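Local coordinates for intracellular exo-alpha-(1->5)-L-arabinofuranosidase (Bifidobacterium longum, PDB 2Y2W), which cleaves terminal alpha-(1->5)-linked L-arabinofuranosyl residues from branched and debranched arabinans, and also acts on arabinoxylan, in plant cell-wall degradation, at residues Pro43-Leu49 and His492-Leu498; Ser306-Thr311 and Ser390-Leu395; Gly77-Glu81 and Gly91-Val96. All coordinates share one frame. Residues are numbered along the deposited sequence.

Contact 1: residues Pro43-Leu49 and His492-Leu498; sequences PDASIAL and HTLTIDL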
loop_
_atom_site.group_PDB
_atom_site.type_symbol
_atom_site.label_atom_id
_atom_site.label_comp_id
_atom_site.label_asym_id
_atom_site.label_seq_id
_atom_site.Cartn_x
_atom_site.Cartn_y
_atom_site.Cartn_z
ATOM N N PRO D 43 -33.485 -12.388 53.670
ATOM C CA PRO D 43 -33.435 -12.708 52.243
ATOM C C PRO D 43 -34.343 -11.789 51.429
ATOM O O PRO D 43 -35.543 -11.707 51.700
ATOM C CB PRO D 43 -33.949 -14.157 52.182
ATOM C CG PRO D 43 -33.952 -14.646 53.600
ATOM C CD PRO D 43 -34.188 -13.435 54.430
ATOM N N ASP D 44 -33.760 -11.104 50.446
ATOM C CA ASP D 44 -34.499 -10.166 49.596
ATOM C C ASP D 44 -34.277 -10.420 48.101
ATOM O O ASP D 44 -35.097 -10.020 47.269
ATOM C CB ASP D 44 -34.136 -8.717 49.952
ATOM C CG ASP D 44 -32.657 -8.415 49.762
ATOM O OD1 ASP D 44 -32.231 -8.208 48.605
ATOM O OD2 ASP D 44 -31.924 -8.370 50.774
ATOM N N ALA D 45 -33.168 -11.082 47.777
ATOM C CA ALA D 45 -32.809 -11.392 46.392
ATOM C C ALA D 45 -32.972 -12.879 46.072
ATOM O O ALA D 45 -32.862 -13.731 46.958
ATOM C CB ALA D 45 -31.386 -10.932 46.097
ATOM N N SER D 46 -33.233 -13.185 44.802
ATOM C CA SER D 46 -33.451 -14.568 44.376
ATOM C C SER D 46 -32.703 -14.940 43.097
ATOM O O SER D 46 -32.938 -14.362 42.029
ATOM C CB SER D 46 -34.947 -14.859 44.221
ATOM O OG SER D 46 -35.593 -14.877 45.482
ATOM N N ILE D 47 -31.798 -15.908 43.228
ATOM C CA ILE D 47 -31.122 -16.521 42.087
ATOM C C ILE D 47 -31.674 -17.934 41.919
ATOM O O ILE D 47 -31.437 -18.806 42.761
ATOM C CB ILE D 47 -29.577 -16.570 42.278
ATOM C CG1 ILE D 47 -29.002 -15.179 42.602
ATOM C CG2 ILE D 47 -28.889 -17.207 41.063
ATOM C CD1 ILE D 47 -29.123 -14.140 41.490
ATOM N N ALA D 48 -32.421 -18.149 40.840
ATOM C CA ALA D 48 -33.073 -19.434 40.600
ATOM C C ALA D 48 -33.191 -19.771 39.115
ATOM O O ALA D 48 -33.310 -18.878 38.276
ATOM C CB ALA D 48 -34.450 -19.460 41.262
ATOM N N LEU D 49 -33.149 -21.066 38.803
ATOM C CA LEU D 49 -33.381 -21.548 37.443
ATOM C C LEU D 49 -34.861 -21.863 37.255
ATOM O O LEU D 49 -35.476 -22.510 38.107
ATOM C CB LEU D 49 -32.525 -22.788 37.143
ATOM C CG LEU D 49 -31.041 -22.662 36.753
ATOM C CD1 LEU D 49 -30.849 -21.777 35.519
ATOM C CD2 LEU D 49 -30.166 -22.178 37.910
ATOM N N HIS D 492 -26.371 -7.322 50.797
ATOM C CA HIS D 492 -27.588 -8.057 50.450
ATOM C C HIS D 492 -27.480 -9.536 50.811
ATOM O O HIS D 492 -26.381 -10.082 50.925
ATOM C CB HIS D 492 -27.902 -7.911 48.958
ATOM C CG HIS D 492 -28.060 -6.492 48.509
ATOM N ND1 HIS D 492 -29.259 -5.814 48.585
ATOM C CD2 HIS D 492 -27.170 -5.623 47.974
ATOM C CE1 HIS D 492 -29.099 -4.589 48.118
ATOM N NE2 HIS D 492 -27.842 -4.447 47.741
ATOM N N THR D 493 -28.634 -10.171 50.994
ATOM C CA THR D 493 -28.709 -11.608 51.241
ATOM C C THR D 493 -29.635 -12.236 50.201
ATOM O O THR D 493 -30.733 -11.730 49.948
ATOM C CB THR D 493 -29.183 -11.915 52.682
ATOM O OG1 THR D 493 -28.312 -11.268 53.618
ATOM C CG2 THR D 493 -29.174 -13.418 52.959
ATOM N N LEU D 494 -29.178 -13.330 49.597
ATOM C CA LEU D 494 -29.883 -13.951 48.476
ATOM C C LEU D 494 -30.230 -15.422 48.705
ATOM O O LEU D 494 -29.568 -16.117 49.481
ATOM C CB LEU D 494 -29.087 -13.789 47.169
ATOM C CG LEU D 494 -27.580 -14.071 47.143
ATOM C CD1 LEU D 494 -27.163 -14.643 45.799
ATOM C CD2 LEU D 494 -26.776 -12.815 47.462
ATOM N N THR D 495 -31.280 -15.874 48.022
ATOM C CA THR D 495 -31.711 -17.268 48.063
ATOM C C THR D 495 -31.250 -18.002 46.807
ATOM O O THR D 495 -31.424 -17.510 45.688
ATOM C CB THR D 495 -33.247 -17.395 48.194
ATOM O OG1 THR D 495 -33.885 -16.554 47.224
ATOM C CG2 THR D 495 -33.707 -16.993 49.590
ATOM N N ILE D 496 -30.657 -19.177 47.004
ATOM C CA ILE D 496 -30.142 -19.980 45.898
ATOM C C ILE D 496 -31.008 -21.223 45.702
ATOM O O ILE D 496 -31.054 -22.107 46.563
ATOM C CB ILE D 496 -28.662 -20.387 46.123
ATOM C CG1 ILE D 496 -27.811 -19.167 46.498
ATOM C CG2 ILE D 496 -28.105 -21.087 44.881
ATOM C CD1 ILE D 496 -26.558 -19.501 47.289
ATOM N N ASP D 497 -31.696 -21.273 44.564
ATOM C CA ASP D 497 -32.593 -22.377 44.238
ATOM C C ASP D 497 -32.292 -22.913 42.837
ATOM O O ASP D 497 -32.798 -22.392 41.839
ATOM C CB ASP D 497 -34.058 -21.925 44.358
ATOM C CG ASP D 497 -35.057 -23.059 44.138
ATOM O OD1 ASP D 497 -34.656 -24.244 44.127
ATOM O OD2 ASP D 497 -36.259 -22.758 43.979
ATOM N N LEU D 498 -31.465 -23.956 42.776
ATOM C CA LEU D 498 -31.080 -24.571 41.505
ATOM C C LEU D 498 -32.270 -25.277 40.853
ATOM O O LEU D 498 -32.866 -24.740 39.916
ATOM C CB LEU D 498 -29.889 -25.530 41.684
ATOM C CG LEU D 498 -28.484 -24.995 42.030
ATOM C CD1 LEU D 498 -28.079 -23.796 41.165
ATOM C CD2 LEU D 498 -28.329 -24.666 43.518
#
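Near its N-terminus the chain contributes strand 45-48 to the beta-sandwich (jelly-roll) domain that accompanies the barrel in family 51 enzymes, where it runs parallel to strand 492-497 at an angle of 26°. Ile47 is bonded through both its N and its O: N donates to Thr495 O (3.0 Å) and O accepts from Asp497 N (3.1 Å), while Thr495 N reaches Ala45 O at 2.9 Å. At the start, Thr493 O takes both Asp44 N (3.1 Å) and, weakly, Ala45 N (3.3 Å).

Side chains alternate between the two faces. Ala45, Ile47, Leu494 and Ile496 share one. There Ile47, with both chi angles m, sets its CG1 3.7 Å from CD1 of Leu494, whose chi1 is p; Leu494 CB lies 3.8 Å from Ala45 CB. Ile47 is also buried against Ile466 and Ala468 of strand 462-473, so this face is apolar there.

Ser46, Ala48, Thr495 and Asp497 occupy the other face. The m rotamer of Ser46 and the p rotamer of Thr495 bring the hydroxyls together, Ser46 OG donating to Thr495 OG1 at 3.0 Å, and Thr495 CG2 meets Pro43 CB at 3.8 Å. Asp497 CB lies 4.0 Å from Ala48 CB. At the far end Leu49 CD2 lies 4.2 Å from Leu498 CD1.

Ser46 and Ala48 bond in turn to strand 444-456, so strand 45-48 is held along both edges. The chemistry is thus amphipathic: aliphatic side chains pack on one face, polar groups and a small alanine lie on the other, and main-chain bonds join the N-terminal strand to the C-terminal sheet.

Contact 2: residues Ser306-Thr311 and Ser390-Leu395; sequences SSEDMT and SLMITL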
loop_
_atom_site.group_PDB
_atom_site.type_symbol
_atom_site.label_atom_id
_atom_site.label_comp_id
_atom_site.label_asym_id
_atom_site.label_seq_id
_atom_site.Cartn_x
_atom_site.Cartn_y
_atom_site.Cartn_z
ATOM N N SER D 306 -19.813 -1.907 35.433
ATOM C CA SER D 306 -19.150 -1.859 34.124
ATOM C C SER D 306 -19.576 -2.977 33.178
ATOM O O SER D 306 -19.411 -2.861 31.962
ATOM C CB SER D 306 -17.629 -1.863 34.282
ATOM O OG SER D 306 -17.169 -0.607 34.748
ATOM N N SER D 307 -20.122 -4.052 33.743
ATOM C CA SER D 307 -20.647 -5.174 32.961
ATOM C C SER D 307 -21.777 -4.756 32.017
ATOM O O SER D 307 -21.970 -5.366 30.962
ATOM C CB SER D 307 -21.113 -6.302 33.886
ATOM O OG SER D 307 -21.794 -5.793 35.020
ATOM N N GLU D 308 -22.506 -3.709 32.403
ATOM C CA GLU D 308 -23.605 -3.160 31.603
ATOM C C GLU D 308 -23.127 -2.578 30.273
ATOM O O GLU D 308 -23.835 -2.652 29.266
ATOM C CB GLU D 308 -24.364 -2.094 32.398
ATOM C CG GLU D 308 -25.000 -2.605 33.689
ATOM C CD GLU D 308 -26.125 -3.597 33.446
ATOM O OE1 GLU D 308 -27.048 -3.281 32.661
ATOM O OE2 GLU D 308 -26.087 -4.693 34.045
ATOM N N ASP D 309 -21.931 -1.993 30.284
ATOM C CA ASP D 309 -21.275 -1.520 29.070
ATOM C C ASP D 309 -20.960 -2.708 28.157
ATOM O O ASP D 309 -21.237 -2.665 26.958
ATOM C CB ASP D 309 -20.005 -0.736 29.421
ATOM C CG ASP D 309 -19.334 -0.116 28.203
ATOM O OD1 ASP D 309 -18.542 -0.814 27.532
ATOM O OD2 ASP D 309 -19.599 1.071 27.915
ATOM N N MET D 310 -20.403 -3.770 28.743
ATOM C CA MET D 310 -20.061 -4.993 28.014
ATOM C C MET D 310 -21.293 -5.687 27.420
ATOM O O MET D 310 -21.231 -6.218 26.312
ATOM C CB MET D 310 -19.274 -5.953 28.917
ATOM C CG MET D 310 -18.761 -7.204 28.211
ATOM S SD MET D 310 -17.932 -8.372 29.305
ATOM C CE MET D 310 -16.247 -7.772 29.239
ATOM N N THR D 311 -22.403 -5.680 28.157
ATOM C CA THR D 311 -23.664 -6.258 27.679
ATOM C C THR D 311 -24.148 -5.554 26.404
ATOM O O THR D 311 -24.457 -6.211 25.407
ATOM C CB THR D 311 -24.760 -6.235 28.781
ATOM O OG1 THR D 311 -24.292 -6.946 29.936
ATOM C CG2 THR D 311 -26.050 -6.883 28.293
ATOM N N SER D 390 -17.564 -9.872 37.656
ATOM C CA SER D 390 -18.847 -9.612 36.999
ATOM C C SER D 390 -18.727 -9.586 35.476
ATOM O O SER D 390 -19.673 -9.956 34.774
ATOM C CB SER D 390 -19.484 -8.313 37.510
ATOM O OG SER D 390 -18.807 -7.168 37.019
ATOM N N LEU D 391 -17.575 -9.145 34.969
ATOM C CA LEU D 391 -17.312 -9.165 33.527
ATOM C C LEU D 391 -17.266 -10.599 33.003
ATOM O O LEU D 391 -17.847 -10.901 31.959
ATOM C CB LEU D 391 -16.014 -8.426 33.181
ATOM C CG LEU D 391 -15.930 -6.909 33.382
ATOM C CD1 LEU D 391 -14.518 -6.426 33.100
ATOM C CD2 LEU D 391 -16.932 -6.153 32.523
ATOM N N MET D 392 -16.591 -11.473 33.748
ATOM C CA MET D 392 -16.536 -12.901 33.440
ATOM C C MET D 392 -17.930 -13.536 33.442
ATOM O O MET D 392 -18.229 -14.381 32.596
ATOM C CB MET D 392 -15.608 -13.626 34.423
ATOM C CG MET D 392 -15.438 -15.125 34.159
ATOM S SD MET D 392 -14.938 -15.537 32.467
ATOM C CE MET D 392 -13.241 -14.955 32.455
ATOM N N ILE D 393 -18.768 -13.121 34.395
ATOM C CA ILE D 393 -20.167 -13.561 34.474
ATOM C C ILE D 393 -20.947 -13.170 33.214
ATOM O O ILE D 393 -21.671 -13.994 32.649
ATOM C CB ILE D 393 -20.865 -13.018 35.758
ATOM C CG1 ILE D 393 -20.358 -13.770 36.997
ATOM C CG2 ILE D 393 -22.394 -13.105 35.648
ATOM C CD1 ILE D 393 -20.708 -13.119 38.326
ATOM N N THR D 394 -20.782 -11.922 32.770
ATOM C CA THR D 394 -21.429 -11.440 31.543
ATOM C C THR D 394 -20.924 -12.208 30.322
ATOM O O THR D 394 -21.699 -12.521 29.411
ATOM C CB THR D 394 -21.228 -9.917 31.341
ATOM O OG1 THR D 394 -21.739 -9.214 32.480
ATOM C CG2 THR D 394 -21.956 -9.419 30.094
ATOM N N LEU D 395 -19.627 -12.514 30.318
ATOM C CA LEU D 395 -19.019 -13.299 29.247
ATOM C C LEU D 395 -19.606 -14.706 29.202
ATOM O O LEU D 395 -19.930 -15.213 28.127
ATOM C CB LEU D 395 -17.493 -13.354 29.404
ATOM C CG LEU D 395 -16.671 -12.109 29.047
ATOM C CD1 LEU D 395 -15.259 -12.238 29.594
ATOM C CD2 LEU D 395 -16.644 -11.854 27.543
#
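Two neighbouring outer helices of the (beta/alpha)8 barrel pack side by side here: helix 307-327, which follows barrel strand 280-287, and helix 382-397, which follows strand 335-341. Their short segments run nearly parallel, at 24° and 9.4 Å between axes, and the buried contact involves no hydrogen bond between them. Met310 spans the gap. Its chi1 and chi2 are both t, which extends the side chain so that CE lies 3.7 Å from Leu391 CD2 and SD 4.0 Å from Leu395 CG. On the barrel side, Met310 packs on Phe338 and Leu391 on Trp341 and Tyr287. The small Ser307 sits close to the second helix, its CA 5.2 Å from Leu391 CA and its CB 3.3 Å from Thr394 OG1. Ser390 OG bonds back to Val387 O within its own helix. Thr311 does likewise, its OG1 donating to Ser307 O at 3.0 Å while lying 3.4 Å from Thr394 CG2.

Contact 3: residues Gly77-Glu81 and Gly91-Val96; sequences GGIYE and GFRQDV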
loop_
_atom_site.group_PDB
_atom_site.type_symbol
_atom_site.label_atom_id
_atom_site.label_comp_id
_atom_site.label_asym_id
_atom_site.label_seq_id
_atom_site.Cartn_x
_atom_site.Cartn_y
_atom_site.Cartn_z
ATOM N N GLY D 77 11.257 -9.776 32.053
ATOM C CA GLY D 77 11.046 -9.614 33.489
ATOM C C GLY D 77 9.700 -10.176 33.903
ATOM O O GLY D 77 9.301 -10.070 35.065
ATOM N N GLY D 78 9.000 -10.766 32.936
ATOM C CA GLY D 78 7.699 -11.377 33.164
ATOM C C GLY D 78 7.770 -12.870 32.940
ATOM O O GLY D 78 8.046 -13.632 33.867
ATOM N N ILE D 79 7.525 -13.291 31.704
ATOM C CA ILE D 79 7.629 -14.702 31.342
ATOM C C ILE D 79 9.068 -15.097 30.997
ATOM O O ILE D 79 9.434 -16.267 31.096
ATOM C CB ILE D 79 6.669 -15.082 30.185
ATOM C CG1 ILE D 79 6.975 -14.265 28.923
ATOM C CG2 ILE D 79 5.213 -14.911 30.624
ATOM C CD1 ILE D 79 6.525 -14.924 27.633
ATOM N N TYR D 80 9.879 -14.114 30.608
ATOM C CA TYR D 80 11.261 -14.362 30.206
ATOM C C TYR D 80 12.252 -13.602 31.089
ATOM O O TYR D 80 12.225 -12.371 31.152
ATOM C CB TYR D 80 11.449 -13.991 28.732
ATOM C CG TYR D 80 12.816 -14.293 28.165
ATOM C CD1 TYR D 80 13.187 -15.598 27.848
ATOM C CD2 TYR D 80 13.734 -13.269 27.928
ATOM C CE1 TYR D 80 14.442 -15.880 27.318
ATOM C CE2 TYR D 80 14.991 -13.539 27.397
ATOM C CZ TYR D 80 15.334 -14.847 27.092
ATOM O OH TYR D 80 16.572 -15.124 26.567
ATOM N N GLU D 81 13.114 -14.352 31.771
ATOM C CA GLU D 81 14.149 -13.786 32.639
ATOM C C GLU D 81 15.215 -14.853 32.886
ATOM O O GLU D 81 15.125 -15.599 33.857
ATOM C CB GLU D 81 13.541 -13.300 33.965
ATOM C CG GLU D 81 14.384 -12.271 34.712
ATOM C CD GLU D 81 13.672 -11.667 35.918
ATOM O OE1 GLU D 81 12.423 -11.613 35.926
ATOM O OE2 GLU D 81 14.370 -11.231 36.859
ATOM N N GLY D 91 15.204 -20.007 29.521
ATOM C CA GLY D 91 15.172 -18.732 30.227
ATOM C C GLY D 91 13.785 -18.259 30.625
ATOM O O GLY D 91 13.594 -17.080 30.922
ATOM N N PHE D 92 12.816 -19.172 30.626
ATOM C CA PHE D 92 11.465 -18.852 31.081
ATOM C C PHE D 92 11.345 -19.058 32.585
ATOM O O PHE D 92 11.819 -20.064 33.119
ATOM C CB PHE D 92 10.405 -19.695 30.358
ATOM C CG PHE D 92 10.517 -19.678 28.857
ATOM C CD1 PHE D 92 10.650 -18.481 28.159
ATOM C CD2 PHE D 92 10.461 -20.869 28.136
ATOM C CE1 PHE D 92 10.749 -18.471 26.774
ATOM C CE2 PHE D 92 10.555 -20.867 26.745
ATOM C CZ PHE D 92 10.700 -19.665 26.065
ATOM N N ARG D 93 10.709 -18.103 33.258
ATOM C CA ARG D 93 10.492 -18.183 34.699
ATOM C C ARG D 93 9.472 -19.263 35.028
ATOM O O ARG D 93 8.341 -19.223 34.542
ATOM C CB ARG D 93 10.023 -16.837 35.252
ATOM C CG ARG D 93 11.143 -15.854 35.530
ATOM C CD ARG D 93 10.610 -14.509 36.018
ATOM N NE ARG D 93 10.084 -14.571 37.380
ATOM C CZ ARG D 93 9.940 -13.520 38.184
ATOM N NH1 ARG D 93 10.293 -12.304 37.781
ATOM N NH2 ARG D 93 9.450 -13.686 39.405
ATOM N N GLN D 94 9.877 -20.227 35.851
ATOM C CA GLN D 94 8.993 -21.329 36.230
ATOM C C GLN D 94 7.920 -20.890 37.217
ATOM O O GLN D 94 6.792 -21.378 37.157
ATOM C CB GLN D 94 9.785 -22.521 36.785
ATOM C CG GLN D 94 8.994 -23.836 36.862
ATOM C CD GLN D 94 8.425 -24.282 35.516
ATOM O OE1 GLN D 94 9.160 -24.512 34.555
ATOM N NE2 GLN D 94 7.105 -24.412 35.452
ATOM N N ASP D 95 8.265 -19.968 38.113
ATOM C CA ASP D 95 7.301 -19.463 39.093
ATOM C C ASP D 95 6.121 -18.766 38.414
ATOM O O ASP D 95 4.981 -18.860 38.878
ATOM C CB ASP D 95 7.968 -18.557 40.143
ATOM C CG ASP D 95 8.693 -17.355 39.536
ATOM O OD1 ASP D 95 8.762 -17.231 38.292
ATOM O OD2 ASP D 95 9.202 -16.525 40.322
ATOM N N VAL D 96 6.408 -18.085 37.305
ATOM C CA VAL D 96 5.386 -17.429 36.498
ATOM C C VAL D 96 4.550 -18.479 35.768
ATOM O O VAL D 96 3.317 -18.410 35.778
ATOM C CB VAL D 96 6.011 -16.401 35.515
ATOM C CG1 VAL D 96 5.004 -15.945 34.467
ATOM C CG2 VAL D 96 6.551 -15.207 36.285
HETATM O O HOH W 1 7.746 -18.018 32.221
#
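The connection from the first strand of the (beta/alpha)8 barrel to its first long helix, 94-103, folds back on itself here. Helix 75-79, ending in a wider pi-type turn, meets the chain that leads into helix 94-103, and Tyr80 and Phe92 form a single backbone bridge.

Two main-chain bonds hold the bridge: Arg93 N donates to Ile79 O at 3.1 Å, and Glu81 N to Gly91 O at 2.9 Å. Ile79 O has further partners, taking a water proton at 2.7 Å, and Phe92 CA lies 3.3 Å from it in a CA-H...O contact. The same water donates to Arg93 O, also at 2.7 Å, so it ties the two carbonyls together. Tyr80 O is satisfied within its own segment by Gly77 N, at 2.9 Å, and Phe92 N by Asp88 OD1. A beta carbon on Gly91 would come 3.0 Å from Tyr80 CE1 and, at phi 90° and psi 18°, would independently jam against the preceding carbonyl O.

Arg93 is the centre of a salt-bridge network. Its NH1 forms a salt bridge with Glu81 OE1 at 2.9 Å and also reaches the main-chain O of Glu420, while Glu81 OE2 accepts from His422 N; Glu81 and Arg93 thereby link this loop to the chain just after strand 417-419. Apolar contacts close the rest, Ile79 CG2 lying 4.0 Å from Val96 CG1 and Tyr80 CD1 3.9 Å from Phe92 CD1. The remaining guanidinium nitrogens face Asp95, which binds them in a bidentate grip: Arg93 NE to Asp95 OD1 at 3.1 Å and Arg93 NH2 to Asp95 OD2 at 3.0 Å.

Contacts 2 and 3 belong to the (beta/alpha)8 barrel, on opposite sides of the chain's centre with their own centres about 31 Å apart; contact 1 lies in the mixed beta domain. Contact 3 closes first along the chain, then contact 2, both nested within the loop contact 1 closes. The barrel is therefore inserted between strands of the beta domain, the two-domain layout of family 51 arabinofuranosidases. Contact 1 lies about 20 Å from contact 2 and about 44 Å from contact 3, between centres. Contacts 2 and 3 come within about 8 to 10 Å, side chain to side chain, of residues assigned by similarity to arabinofuranose binding or catalysis; contact 1 is remote.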